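Local atomic coordinates of putative phosphosugar isomerases (PDB entry 3FKJ), a protein that probably binds a phosphorylated sugar through its SIS domains and is thought to act as a phosphosugar isomerase. Residues A[232-240]-A[328-339]. Sequence-based numbering, arbitrary orientation.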
loop_
_atom_site.group_PDB
_atom_site.type_symbol
_atom_site.label_atom_id
_atom_site.label_comp_id
_atom_site.label_asym_id
_atom_site.label_seq_id
_atom_site.Cartn_x
_atom_site.Cartn_y
_atom_site.Cartn_z
ATOM N N CYS A 232 -3.177 3.618 -13.127
ATOM C CA CYS A 232 -4.360 3.934 -13.921
ATOM C C CYS A 232 -4.119 4.800 -15.131
ATOM O O CYS A 232 -4.999 4.881 -15.959
ATOM C CB CYS A 232 -5.425 4.629 -13.054
ATOM S SG CYS A 232 -6.025 3.553 -11.759
ATOM N N ILE A 233 -2.983 5.487 -15.205
ATOM C CA ILE A 233 -2.683 6.382 -16.331
ATOM C C ILE A 233 -1.454 5.893 -17.108
ATOM O O ILE A 233 -1.535 5.708 -18.305
ATOM C CB ILE A 233 -2.447 7.875 -15.901
ATOM C CG1 ILE A 233 -3.694 8.456 -15.213
ATOM C CG2 ILE A 233 -1.975 8.774 -17.112
ATOM C CD1 ILE A 233 -4.944 8.644 -16.107
ATOM N N LEU A 234 -0.336 5.670 -16.438
ATOM C CA LEU A 234 0.919 5.407 -17.139
ATOM C C LEU A 234 0.887 3.998 -17.680
ATOM O O LEU A 234 1.007 3.825 -18.887
ATOM C CB LEU A 234 2.133 5.696 -16.263
ATOM C CG LEU A 234 2.422 7.194 -16.005
ATOM C CD1 LEU A 234 3.588 7.395 -15.037
ATOM C CD2 LEU A 234 2.739 7.967 -17.290
ATOM N N LEU A 235 0.634 2.998 -16.810
ATOM C CA LEU A 235 0.442 1.612 -17.251
ATOM C C LEU A 235 -0.877 1.457 -18.071
ATOM O O LEU A 235 -0.878 1.043 -19.236
ATOM C CB LEU A 235 0.459 0.669 -16.028
ATOM C CG LEU A 235 1.786 0.541 -15.267
ATOM C CD1 LEU A 235 1.570 -0.143 -13.931
ATOM C CD2 LEU A 235 2.838 -0.221 -16.078
ATOM N N GLU A 236 -2.001 1.824 -17.478
ATOM C CA GLU A 236 -3.292 1.535 -18.104
ATOM C C GLU A 236 -3.539 2.281 -19.412
ATOM O O GLU A 236 -4.034 1.689 -20.389
ATOM C CB GLU A 236 -4.447 1.840 -17.140
ATOM C CG GLU A 236 -5.830 1.397 -17.641
ATOM C CD GLU A 236 -6.926 1.815 -16.708
ATOM O OE1 GLU A 236 -6.658 1.855 -15.481
ATOM O OE2 GLU A 236 -8.054 2.130 -17.191
HETATM N N MSE A 237 -3.239 3.573 -19.414
HETATM C CA MSE A 237 -3.790 4.482 -20.434
HETATM C C MSE A 237 -2.728 5.044 -21.349
HETATM O O MSE A 237 -3.042 5.808 -22.270
HETATM C CB MSE A 237 -4.567 5.602 -19.771
HETATM C CG MSE A 237 -5.735 5.113 -18.878
HETATM SE SE MSE A 237 -7.192 6.442 -18.667
HETATM C CE MSE A 237 -7.804 5.897 -16.967
ATOM N N GLN A 238 -1.479 4.649 -21.100
ATOM C CA GLN A 238 -0.358 5.066 -21.929
ATOM C C GLN A 238 0.598 3.972 -22.297
ATOM O O GLN A 238 1.462 4.193 -23.118
ATOM C CB GLN A 238 0.431 6.215 -21.264
ATOM C CG GLN A 238 -0.278 7.539 -21.205
ATOM C CD GLN A 238 -0.547 8.118 -22.573
ATOM O OE1 GLN A 238 0.344 8.647 -23.203
ATOM N NE2 GLN A 238 -1.785 8.053 -23.008
ATOM N N TRP A 239 0.463 2.798 -21.698
ATOM C CA TRP A 239 1.437 1.710 -21.842
ATOM C C TRP A 239 2.893 2.140 -21.573
ATOM O O TRP A 239 3.775 1.770 -22.313
ATOM C CB TRP A 239 1.327 0.976 -23.183
ATOM C CG TRP A 239 -0.030 0.505 -23.533
ATOM C CD1 TRP A 239 -1.031 0.123 -22.660
ATOM C CD2 TRP A 239 -0.545 0.285 -24.860
ATOM N NE1 TRP A 239 -2.148 -0.265 -23.373
ATOM C CE2 TRP A 239 -1.883 -0.170 -24.720
ATOM C CE3 TRP A 239 -0.009 0.435 -26.157
ATOM C CZ2 TRP A 239 -2.696 -0.453 -25.832
ATOM C CZ3 TRP A 239 -0.828 0.163 -27.253
ATOM C CH2 TRP A 239 -2.152 -0.287 -27.076
ATOM N N ILE A 240 3.114 2.881 -20.482
ATOM C CA ILE A 240 4.461 3.310 -20.037
ATOM C C ILE A 240 4.760 2.580 -18.728
ATOM O O ILE A 240 3.949 2.595 -17.803
ATOM C CB ILE A 240 4.504 4.855 -19.781
ATOM C CG1 ILE A 240 4.375 5.631 -21.093
ATOM C CG2 ILE A 240 5.782 5.265 -19.016
ATOM C CD1 ILE A 240 3.821 7.085 -20.923
ATOM N N LEU A 328 0.188 14.800 -22.480
ATOM C CA LEU A 328 1.105 13.693 -22.777
ATOM C C LEU A 328 0.510 12.763 -23.818
ATOM O O LEU A 328 1.171 12.434 -24.825
ATOM C CB LEU A 328 1.446 12.920 -21.527
ATOM C CG LEU A 328 2.471 11.817 -21.663
ATOM C CD1 LEU A 328 3.804 12.453 -22.055
ATOM C CD2 LEU A 328 2.557 11.040 -20.351
ATOM N N ALA A 329 -0.756 12.398 -23.606
ATOM C CA ALA A 329 -1.478 11.516 -24.536
ATOM C C ALA A 329 -1.504 12.088 -25.958
ATOM O O ALA A 329 -1.340 11.358 -26.919
ATOM C CB ALA A 329 -2.907 11.216 -24.021
ATOM N N THR A 330 -1.698 13.392 -26.090
ATOM C CA THR A 330 -1.706 14.025 -27.430
ATOM C C THR A 330 -0.299 13.982 -28.020
ATOM O O THR A 330 -0.138 13.506 -29.140
ATOM C CB THR A 330 -2.262 15.459 -27.379
ATOM O OG1 THR A 330 -3.422 15.466 -26.537
ATOM C CG2 THR A 330 -2.660 15.968 -28.780
ATOM N N ALA A 331 0.718 14.402 -27.244
ATOM C CA ALA A 331 2.130 14.343 -27.697
ATOM C C ALA A 331 2.551 12.944 -28.111
ATOM O O ALA A 331 3.349 12.801 -29.028
ATOM C CB ALA A 331 3.083 14.852 -26.643
ATOM N N ARG A 332 2.010 11.916 -27.449
ATOM C CA ARG A 332 2.380 10.544 -27.763
ATOM C C ARG A 332 1.483 9.869 -28.783
ATOM O O ARG A 332 1.696 8.720 -29.090
ATOM C CB ARG A 332 2.423 9.695 -26.498
ATOM C CG ARG A 332 3.432 10.194 -25.479
ATOM C CD ARG A 332 3.442 9.329 -24.238
ATOM N NE ARG A 332 4.072 8.021 -24.449
ATOM C CZ ARG A 332 3.437 6.846 -24.512
ATOM N NH1 ARG A 332 2.119 6.761 -24.443
ATOM N NH2 ARG A 332 4.134 5.737 -24.680
ATOM N N ASN A 333 0.470 10.559 -29.287
ATOM C CA ASN A 333 -0.485 9.951 -30.209
ATOM C C ASN A 333 -1.110 8.672 -29.650
ATOM O O ASN A 333 -1.291 7.678 -30.372
ATOM C CB ASN A 333 0.198 9.688 -31.552
ATOM C CG ASN A 333 -0.723 9.860 -32.716
ATOM O OD1 ASN A 333 -1.666 10.659 -32.669
ATOM N ND2 ASN A 333 -0.460 9.115 -33.790
ATOM N N HIS A 334 -1.428 8.722 -28.350
ATOM C CA HIS A 334 -1.977 7.606 -27.614
ATOM C C HIS A 334 -3.157 8.139 -26.753
ATOM O O HIS A 334 -2.955 8.630 -25.637
ATOM C CB HIS A 334 -0.867 6.975 -26.772
ATOM C CG HIS A 334 -1.257 5.717 -26.063
ATOM N ND1 HIS A 334 -0.494 4.574 -26.127
ATOM C CD2 HIS A 334 -2.296 5.427 -25.237
ATOM C CE1 HIS A 334 -1.030 3.644 -25.360
ATOM N NE2 HIS A 334 -2.135 4.133 -24.819
ATOM N N PRO A 335 -4.377 8.140 -27.318
ATOM C CA PRO A 335 -5.524 8.596 -26.509
ATOM C C PRO A 335 -5.676 7.843 -25.166
ATOM O O PRO A 335 -5.330 6.669 -25.039
ATOM C CB PRO A 335 -6.724 8.363 -27.425
ATOM C CG PRO A 335 -6.122 8.438 -28.845
ATOM C CD PRO A 335 -4.753 7.836 -28.719
ATOM N N LEU A 336 -6.190 8.554 -24.170
ATOM C CA LEU A 336 -6.301 8.002 -22.821
ATOM C C LEU A 336 -7.296 6.820 -22.798
ATOM O O LEU A 336 -7.197 5.932 -21.967
ATOM C CB LEU A 336 -6.665 9.109 -21.831
ATOM C CG LEU A 336 -5.525 10.068 -21.496
ATOM C CD1 LEU A 336 -6.040 11.307 -20.759
ATOM C CD2 LEU A 336 -4.398 9.354 -20.675
ATOM N N THR A 337 -8.179 6.777 -23.784
ATOM C CA THR A 337 -9.179 5.734 -23.907
ATOM C C THR A 337 -8.643 4.478 -24.629
ATOM O O THR A 337 -9.354 3.507 -24.747
ATOM C CB THR A 337 -10.428 6.300 -24.666
ATOM O OG1 THR A 337 -9.998 6.883 -25.887
ATOM C CG2 THR A 337 -11.170 7.417 -23.841
ATOM N N THR A 338 -7.395 4.484 -25.092
ATOM C CA THR A 338 -6.770 3.287 -25.675
ATOM C C THR A 338 -6.712 2.109 -24.699
ATOM O O THR A 338 -6.090 2.221 -23.619
ATOM C CB THR A 338 -5.280 3.551 -26.081
ATOM O OG1 THR A 338 -5.184 4.689 -26.930
ATOM C CG2 THR A 338 -4.648 2.316 -26.770
ATOM N N ARG A 339 -7.272 0.968 -25.102
ATOM C CA ARG A 339 -7.066 -0.326 -24.402
ATOM C C ARG A 339 -6.801 -1.484 -25.372
ATOM O O ARG A 339 -7.383 -1.548 -26.452
ATOM C CB ARG A 339 -8.271 -0.715 -23.549
ATOM C CG ARG A 339 -8.719 0.299 -22.547
ATOM C CD ARG A 339 -7.729 0.502 -21.406
ATOM N NE ARG A 339 -8.300 1.424 -20.421
ATOM C CZ ARG A 339 -8.358 2.756 -20.546
ATOM N NH1 ARG A 339 -7.811 3.393 -21.572
ATOM N NH2 ARG A 339 -8.933 3.467 -19.604
HETATM O O HOH W 1 -3.515 2.551 -23.111
#
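Gln238 reaches across to Arg332 and His334. Gln238 CB lies 3.6 Å from Arg332 NH1, with CG and CD 4.1 and 3.5 Å from the same nitrogen; CG is set beside the backbone N (chi1 -70°), and the bend at chi2 turns the amide toward 328-339. At the tip OE1 accepts from Arg332 NH1 (2.9 Å), the donor standing above the carbonyl plane, while NE2 gives a fairly straight bond to His334 O (2.9 Å, N-H...O 158°), which lies in the plane of the Gln238 amide, and another to Met237 O. Ala329 CB and Leu336 CD2 also approach NE2. Arg332 NH1 is shared with Gln238 O, which it meets on a lone pair, and Ile240 CD1 sits over the centre of the guanidinium face, 3.6 Å above it; Arg332 NE is hydrogen-bonded to Lys209 O.

Helix 223-238 leads into strand 241-246, outermost within this chain in the four-stranded parallel sheet, part of an alpha/beta fold consistent with an SIS domain; a Schellman motif at Asn333 ends helix 313-331 and sends the chain back across 232-240.

His334 lays one ring face against Gln238 CA and turns its edge to the face of Trp239, planes at 83°, with His334 CE1 3.4 Å from Trp239 CD2. His334 NE2 shares a water with the carbonyls of Glu236 and Thr338. Trp239 NE1 is hydrogen-bonded to Glu256 of the second subunit. Beyond the Pro335-Thr338 type I turn, Arg339 NH1 grips Leu336 O and Thr338 O, fixing the guanidinium whose NH2 makes a bent, weak salt-bridge bond to Glu236 OE2 (2.9 Å).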